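Isatin hydrolase (Ralstonia solanacearum, PDB 5NMP) hydrolyses the lactam ring of isatin to give isatinate, using a manganese ion bound in its active site. Local coordinates at residues E180-L185 with T217-A222; D124-V129 with T201-S206. All coordinates share one frame; numbering follows the deposited sequence.

How the contacts relate
Contact 1 pairs two neighbouring helices, while contact 2 pairs a short strand with the loop that leads into the second of those helices; along the chain the segments alternate: 124-129, 180-185, 201-206, 217-222. The centres of the two contacts are about 13 Å apart, and segments 124-129 and 180-185 touch directly: Ala181 CB packs on Leu127 O at 3.5 Å, and Val129 CG2 lies 3.6 Å from Glu180 O. Contact 1 lies nearer the manganese site of His76, His80 and Asp82, without touching the ion: the side chain of Met219 is about 12 Å from the metal and about 8 Å from the side chain of Asp82. Contact 2 lies away from the annotated sites.

Contact 1: E180-L185 with T217-A222; sequences EAVEWL and TLMHGA
Glu183 OE2 takes a hydrogen bond from Gln179 NE2, one turn back on its own helix, while lower on the same side chain CG rests against Leu218 CD1 at 3.7 Å. Glutamate suits this exposed margin: its CG methylene adds an apolar surface to the edge of the contact and its extended chain carries the carboxylate beyond it. Deeper in, Val182 CG1, set anti to the backbone N (chi1 176°), points at the other helix and meets Leu218 CB at 3.8 Å and Leu218 CD1 at 4.0 Å. The two leucine carbons thus border one valine methyl, and Met219 CG reaches the same methyl at 4.2 Å. The axes lie 9.9 Å apart and run nearly parallel, at 20°. This is the side-by-side packing of an alpha/beta fold, each helix preceding one of the adjacent parallel strands 193-195 and 225-228. Beta-branched valine is compact enough to sit between the helices, while the longer, flexible methionine also reaches Ile186 and Phe194, carrying the apolar layer down to the sheet. With no hydrogen bond crossing, between these segments the pairing relies on apolar fit, and the one charged group at the seam is tied back to its own helix.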
ATOM      1  N   GLU A 180       3.042  14.309  28.151  1.00 54.66           N
ATOM      2  CA  GLU A 180       4.474  14.318  28.424  1.00 58.10           C
ATOM      3  C   GLU A 180       5.201  13.240  27.626  1.00 55.89           C
ATOM      4  O   GLU A 180       6.310  13.462  27.147  1.00 56.87           O
ATOM      5  CB  GLU A 180       4.738  14.137  29.923  1.00 68.74           C
ATOM      6  CG  GLU A 180       4.276  15.303  30.797  1.00 80.78           C
ATOM      7  CD  GLU A 180       2.769  15.316  31.046  1.00 89.98           C
ATOM      8  OE1 GLU A 180       2.059  14.422  30.532  1.00 86.52           O
ATOM      9  OE2 GLU A 180       2.293  16.224  31.763  1.00 96.82           O
ATOM     10  N   ALA A 181       4.571  12.078  27.481  1.00 52.27           N
ATOM     11  CA  ALA A 181       5.154  10.986  26.707  1.00 49.22           C
ATOM     12  C   ALA A 181       5.266  11.361  25.232  1.00 48.70           C
ATOM     13  O   ALA A 181       6.283  11.105  24.590  1.00 50.48           O
ATOM     14  CB  ALA A 181       4.333   9.721  26.873  1.00 46.49           C
ATOM     15  N   VAL A 182       4.211  11.969  24.702  1.00 48.23           N
ATOM     16  CA  VAL A 182       4.213  12.434  23.322  1.00 43.90           C
ATOM     17  C   VAL A 182       5.305  13.485  23.119  1.00 47.35           C
ATOM     18  O   VAL A 182       6.049  13.432  22.138  1.00 47.15           O
ATOM     19  CB  VAL A 182       2.841  13.015  22.922  1.00 50.22           C
ATOM     20  CG1 VAL A 182       2.890  13.595  21.514  1.00 51.09           C
ATOM     21  CG2 VAL A 182       1.765  11.941  23.014  1.00 43.29           C
ATOM     22  N   GLU A 183       5.408  14.425  24.055  1.00 48.19           N
ATOM     23  CA  GLU A 183       6.444  15.456  24.000  1.00 48.26           C
ATOM     24  C   GLU A 183       7.849  14.855  24.054  1.00 49.13           C
ATOM     25  O   GLU A 183       8.749  15.296  23.339  1.00 54.15           O
ATOM     26  CB  GLU A 183       6.261  16.461  25.141  1.00 50.84           C
ATOM     27  CG  GLU A 183       5.057  17.373  24.978  1.00 60.12           C
ATOM     28  CD  GLU A 183       4.798  18.241  26.199  1.00 66.83           C
ATOM     29  OE1 GLU A 183       5.373  17.961  27.274  1.00 70.77           O
ATOM     30  OE2 GLU A 183       4.013  19.206  26.079  1.00 70.20           O
ATOM     31  N   TRP A 184       8.029  13.844  24.899  1.00 48.30           N
ATOM     32  CA  TRP A 184       9.320  13.179  25.055  1.00 49.61           C
ATOM     33  C   TRP A 184       9.719  12.425  23.788  1.00 52.03           C
ATOM     34  O   TRP A 184      10.857  12.527  23.327  1.00 55.41           O
ATOM     35  CB  TRP A 184       9.278  12.225  26.253  1.00 50.17           C
ATOM     36  CG  TRP A 184      10.592  11.594  26.598  1.00 52.09           C
ATOM     37  CD1 TRP A 184      11.609  12.159  27.307  1.00 54.80           C
ATOM     38  CD2 TRP A 184      11.020  10.266  26.271  1.00 57.52           C
ATOM     39  NE1 TRP A 184      12.650  11.272  27.435  1.00 56.62           N
ATOM     40  CE2 TRP A 184      12.314  10.101  26.808  1.00 61.37           C
ATOM     41  CE3 TRP A 184      10.438   9.204  25.573  1.00 54.98           C
ATOM     42  CZ2 TRP A 184      13.036   8.918  26.667  1.00 61.29           C
ATOM     43  CZ3 TRP A 184      11.156   8.028  25.436  1.00 59.07           C
ATOM     44  CH2 TRP A 184      12.443   7.896  25.980  1.00 60.89           C
ATOM     45  N   LEU A 185       8.777  11.672  23.226  1.00 47.61           N
ATOM     46  CA  LEU A 185       9.023  10.917  22.000  1.00 48.25           C
ATOM     47  C   LEU A 185       9.431  11.820  20.839  1.00 51.54           C
ATOM     48  O   LEU A 185      10.306  11.468  20.046  1.00 55.32           O
ATOM     49  CB  LEU A 185       7.783  10.107  21.612  1.00 45.63           C
ATOM     50  CG  LEU A 185       7.512   8.849  22.437  1.00 49.68           C
ATOM     51  CD1 LEU A 185       6.283   8.127  21.917  1.00 50.53           C
ATOM     52  CD2 LEU A 185       8.723   7.927  22.417  1.00 52.45           C
ATOM     53  N   THR A 217      -2.420  16.207  18.031  1.00 49.33           N
ATOM     54  CA  THR A 217      -2.046  17.616  18.006  1.00 49.84           C
ATOM     55  C   THR A 217      -0.546  17.828  17.829  1.00 53.25           C
ATOM     56  O   THR A 217      -0.123  18.627  16.993  1.00 53.48           O
ATOM     57  CB  THR A 217      -2.484  18.339  19.296  1.00 50.71           C
ATOM     58  OG1 THR A 217      -3.900  18.202  19.471  1.00 51.03           O
ATOM     59  CG2 THR A 217      -2.130  19.812  19.220  1.00 43.75           C
ATOM     60  N   LEU A 218       0.254  17.111  18.612  1.00 53.88           N
ATOM     61  CA  LEU A 218       1.689  17.367  18.651  1.00 41.90           C
ATOM     62  C   LEU A 218       2.462  16.618  17.566  1.00 46.61           C
ATOM     63  O   LEU A 218       3.412  17.162  17.003  1.00 46.53           O
ATOM     64  CB  LEU A 218       2.249  17.023  20.034  1.00 46.09           C
ATOM     65  CG  LEU A 218       1.650  17.820  21.204  1.00 51.45           C
ATOM     66  CD1 LEU A 218       2.257  17.392  22.540  1.00 47.07           C
ATOM     67  CD2 LEU A 218       1.797  19.327  21.001  1.00 43.92           C
ATOM     68  N   MET A 219       2.065  15.384  17.263  1.00 44.62           N
ATOM     69  CA  MET A 219       2.761  14.611  16.232  1.00 47.19           C
ATOM     70  C   MET A 219       2.541  15.228  14.857  1.00 48.77           C
ATOM     71  O   MET A 219       3.498  15.489  14.131  1.00 45.40           O
ATOM     72  CB  MET A 219       2.309  13.150  16.229  1.00 45.88           C
ATOM     73  CG  MET A 219       2.669  12.385  17.495  1.00 51.73           C
ATOM     74  SD  MET A 219       4.390  11.859  17.554  1.00 60.56           S
ATOM     75  CE  MET A 219       4.417  10.783  16.146  1.00 74.90           C
ATOM     76  N   HIS A 220       1.284  15.467  14.501  1.00 41.18           N
ATOM     77  CA  HIS A 220       0.979  16.107  13.228  1.00 46.01           C
ATOM     78  C   HIS A 220       1.483  17.548  13.232  1.00 49.77           C
ATOM     79  O   HIS A 220       1.864  18.085  12.191  1.00 52.70           O
ATOM     80  CB  HIS A 220      -0.522  16.055  12.942  1.00 42.30           C
ATOM     81  CG  HIS A 220      -1.063  14.665  12.841  1.00 60.05           C
ATOM     82  ND1 HIS A 220      -0.319  13.609  12.351  1.00 58.42           N
ATOM     83  CD2 HIS A 220      -2.267  14.145  13.179  1.00 56.35           C
ATOM     84  CE1 HIS A 220      -1.043  12.508  12.385  1.00 54.88           C
ATOM     85  NE2 HIS A 220      -2.232  12.805  12.884  1.00 54.03           N
ATOM     86  N   GLY A 221       1.501  18.158  14.416  1.00 49.54           N
ATOM     87  CA  GLY A 221       2.002  19.510  14.577  1.00 49.07           C
ATOM     88  C   GLY A 221       3.504  19.586  14.386  1.00 51.82           C
ATOM     89  O   GLY A 221       4.058  20.662  14.155  1.00 54.21           O
ATOM     90  N   ALA A 222       4.167  18.437  14.487  1.00 47.55           N
ATOM     91  CA  ALA A 222       5.606  18.362  14.280  1.00 46.97           C
ATOM     92  C   ALA A 222       5.912  17.598  12.999  1.00 51.71           C
ATOM     93  O   ALA A 222       6.995  17.030  12.847  1.00 58.51           O
ATOM     94  CB  ALA A 222       6.286  17.703  15.471  1.00 46.26           C
TER

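Contact 2: D124-V129 with T201-S206; sequences DWLLTV and TDAGQS
Asp124 and Gln205 share a similar first torsion (chi1 -74° and -69°), each with CG beside its backbone N, and this brings the aspartate OD2 to 3.7 Å from the glutamine CG. The glutamine belongs to a type I beta turn, Ala203 to Ser206, in the loop between strand 193-195 and helix 214-221; the aspartate comes just before strand 126-127 of a small two-stranded parallel sheet. A water molecule joins the two. It donates to Asp124 OD2 at 2.8 Å and accepts from the backbone N of Gln205 at 3.1 Å, so the carboxylate reaches the turn without a direct bond. Aspartate suits the place because its two oxygens serve two partners: OD1 accepts from His173 ND1. Gln205, bent at chi2, gives NE2 to the carbonyl oxygens of Asp170 and Ala172, which fixes the otherwise mobile end of the side chain near the same histidine. Beside this polar bridge lies a small apolar contact, Leu126 CD2 against Ala203 CB at 3.9 Å. The leucine chain is long enough to bring one methyl to the loop, and alanine meets it with a single methyl in a buried position. Asp202, just before the turn, binds Cys215 N and His216 ND1, anchoring the loop to helix 214-221. The turn itself is closed twice on one oxygen: Ala203 O accepts from Ser206 N at 3.0 Å and, in the carbonyl plane, from Ser206 OG at 2.6 Å, with a C=O...OG angle of 150°.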
ATOM      1  N   ASP A 124      -8.103   2.115  30.344  1.00 57.71           N
ATOM      2  CA  ASP A 124      -7.760   3.533  30.255  1.00 58.82           C
ATOM      3  C   ASP A 124      -6.295   3.777  30.586  1.00 57.23           C
ATOM      4  O   ASP A 124      -5.891   4.909  30.861  1.00 60.82           O
ATOM      5  CB  ASP A 124      -8.644   4.358  31.184  1.00 56.08           C
ATOM      6  CG  ASP A 124     -10.052   4.505  30.659  1.00 69.92           C
ATOM      7  OD1 ASP A 124     -11.005   4.192  31.403  1.00 71.90           O
ATOM      8  OD2 ASP A 124     -10.205   4.941  29.499  1.00 69.16           O
ATOM      9  N   TRP A 125      -5.508   2.705  30.552  1.00 52.74           N
ATOM     10  CA  TRP A 125      -4.094   2.757  30.913  1.00 52.24           C
ATOM     11  C   TRP A 125      -3.322   3.760  30.058  1.00 52.88           C
ATOM     12  O   TRP A 125      -3.522   3.848  28.847  1.00 54.98           O
ATOM     13  CB  TRP A 125      -3.476   1.365  30.786  1.00 53.25           C
ATOM     14  CG  TRP A 125      -2.098   1.248  31.354  1.00 53.90           C
ATOM     15  CD1 TRP A 125      -1.765   0.986  32.650  1.00 52.96           C
ATOM     16  CD2 TRP A 125      -0.863   1.369  30.638  1.00 54.26           C
ATOM     17  NE1 TRP A 125      -0.399   0.944  32.787  1.00 54.52           N
ATOM     18  CE2 TRP A 125       0.178   1.177  31.566  1.00 52.87           C
ATOM     19  CE3 TRP A 125      -0.538   1.627  29.302  1.00 53.47           C
ATOM     20  CZ2 TRP A 125       1.522   1.232  31.204  1.00 50.03           C
ATOM     21  CZ3 TRP A 125       0.796   1.681  28.943  1.00 53.78           C
ATOM     22  CH2 TRP A 125       1.810   1.486  29.891  1.00 53.67           C
ATOM     23  N   LEU A 126      -2.438   4.514  30.702  1.00 52.27           N
ATOM     24  CA  LEU A 126      -1.695   5.564  30.023  1.00 49.62           C
ATOM     25  C   LEU A 126      -0.209   5.245  29.922  1.00 52.63           C
ATOM     26  O   LEU A 126       0.444   4.939  30.921  1.00 57.23           O
ATOM     27  CB  LEU A 126      -1.894   6.899  30.741  1.00 50.91           C
ATOM     28  CG  LEU A 126      -3.339   7.387  30.838  1.00 55.94           C
ATOM     29  CD1 LEU A 126      -3.422   8.690  31.611  1.00 54.55           C
ATOM     30  CD2 LEU A 126      -3.938   7.543  29.448  1.00 58.31           C
ATOM     31  N   LEU A 127       0.312   5.321  28.701  1.00 51.15           N
ATOM     32  CA  LEU A 127       1.741   5.177  28.449  1.00 48.54           C
ATOM     33  C   LEU A 127       2.482   6.408  28.958  1.00 55.22           C
ATOM     34  O   LEU A 127       2.227   7.527  28.509  1.00 58.96           O
ATOM     35  CB  LEU A 127       2.002   4.975  26.955  1.00 45.42           C
ATOM     36  CG  LEU A 127       3.452   4.795  26.505  1.00 42.26           C
ATOM     37  CD1 LEU A 127       4.056   3.564  27.147  1.00 39.89           C
ATOM     38  CD2 LEU A 127       3.524   4.697  24.994  1.00 41.11           C
ATOM     39  N   THR A 128       3.397   6.202  29.898  1.00 55.09           N
ATOM     40  CA  THR A 128       4.094   7.318  30.521  1.00 51.09           C
ATOM     41  C   THR A 128       5.567   7.367  30.133  1.00 50.47           C
ATOM     42  O   THR A 128       6.111   6.406  29.586  1.00 51.03           O
ATOM     43  CB  THR A 128       3.985   7.255  32.054  1.00 53.66           C
ATOM     44  OG1 THR A 128       4.627   6.066  32.531  1.00 54.95           O
ATOM     45  CG2 THR A 128       2.531   7.241  32.481  1.00 49.88           C
ATOM     46  N   VAL A 129       6.204   8.500  30.417  1.00 49.93           N
ATOM     47  CA  VAL A 129       7.631   8.664  30.172  1.00 53.05           C
ATOM     48  C   VAL A 129       8.427   7.663  31.004  1.00 60.46           C
ATOM     49  O   VAL A 129       9.389   7.062  30.519  1.00 60.72           O
ATOM     50  CB  VAL A 129       8.097  10.099  30.496  1.00 51.03           C
ATOM     51  CG1 VAL A 129       9.602  10.228  30.325  1.00 52.09           C
ATOM     52  CG2 VAL A 129       7.373  11.098  29.611  1.00 54.00           C
ATOM     53  N   THR A 201      -5.063   6.973  17.913  1.00 49.54           N
ATOM     54  CA  THR A 201      -3.697   6.990  18.441  1.00 51.47           C
ATOM     55  C   THR A 201      -3.682   7.580  19.841  1.00 49.75           C
ATOM     56  O   THR A 201      -2.797   7.283  20.639  1.00 52.78           O
ATOM     57  CB  THR A 201      -2.723   7.796  17.558  1.00 49.87           C
ATOM     58  OG1 THR A 201      -3.218   9.131  17.393  1.00 52.35           O
ATOM     59  CG2 THR A 201      -2.553   7.137  16.199  1.00 46.82           C
ATOM     60  N   ASP A 202      -4.668   8.421  20.127  1.00 49.73           N
ATOM     61  CA  ASP A 202      -4.805   9.020  21.446  1.00 52.88           C
ATOM     62  C   ASP A 202      -5.669   8.172  22.358  1.00 52.98           C
ATOM     63  O   ASP A 202      -6.489   7.381  21.892  1.00 52.17           O
ATOM     64  CB  ASP A 202      -5.401  10.420  21.340  1.00 57.96           C
ATOM     65  CG  ASP A 202      -4.374  11.458  20.968  1.00 63.91           C
ATOM     66  OD1 ASP A 202      -3.588  11.847  21.857  1.00 66.49           O
ATOM     67  OD2 ASP A 202      -4.353  11.887  19.795  1.00 65.15           O
ATOM     68  N   ALA A 203      -5.480   8.342  23.663  1.00 52.76           N
ATOM     69  CA  ALA A 203      -6.368   7.733  24.641  1.00 49.16           C
ATOM     70  C   ALA A 203      -7.752   8.338  24.477  1.00 51.86           C
ATOM     71  O   ALA A 203      -7.887   9.544  24.285  1.00 50.74           O
ATOM     72  CB  ALA A 203      -5.847   7.944  26.049  1.00 49.44           C
ATOM     73  N   GLY A 204      -8.776   7.492  24.537  1.00 45.20           N
ATOM     74  CA  GLY A 204     -10.143   7.924  24.305  1.00 47.55           C
ATOM     75  C   GLY A 204     -10.580   9.076  25.188  1.00 50.55           C
ATOM     76  O   GLY A 204     -11.302   9.968  24.745  1.00 56.38           O
ATOM     77  N   GLN A 205     -10.124   9.067  26.436  1.00 46.25           N
ATOM     78  CA  GLN A 205     -10.552  10.059  27.412  1.00 48.54           C
ATOM     79  C   GLN A 205      -9.736  11.348  27.347  1.00 49.50           C
ATOM     80  O   GLN A 205      -9.979  12.280  28.115  1.00 53.78           O
ATOM     81  CB  GLN A 205     -10.481   9.470  28.822  1.00 44.92           C
ATOM     82  CG  GLN A 205     -11.514   8.392  29.079  1.00 47.83           C
ATOM     83  CD  GLN A 205     -12.932   8.920  29.005  1.00 54.64           C
ATOM     84  OE1 GLN A 205     -13.389   9.631  29.900  1.00 61.74           O
ATOM     85  NE2 GLN A 205     -13.633   8.579  27.932  1.00 57.14           N
ATOM     86  N   SER A 206      -8.783  11.410  26.423  1.00 45.92           N
ATOM     87  CA  SER A 206      -7.908  12.573  26.317  1.00 45.78           C
ATOM     88  C   SER A 206      -8.589  13.746  25.616  1.00 49.19           C
ATOM     89  O   SER A 206      -7.974  14.788  25.394  1.00 52.47           O
ATOM     90  CB  SER A 206      -6.624  12.210  25.577  1.00 45.42           C
ATOM     91  OG  SER A 206      -6.885  11.949  24.211  1.00 50.39           O
TER
HETATM   92  O   HOH W   1      -8.788   6.622  27.700  1.00 44.04           O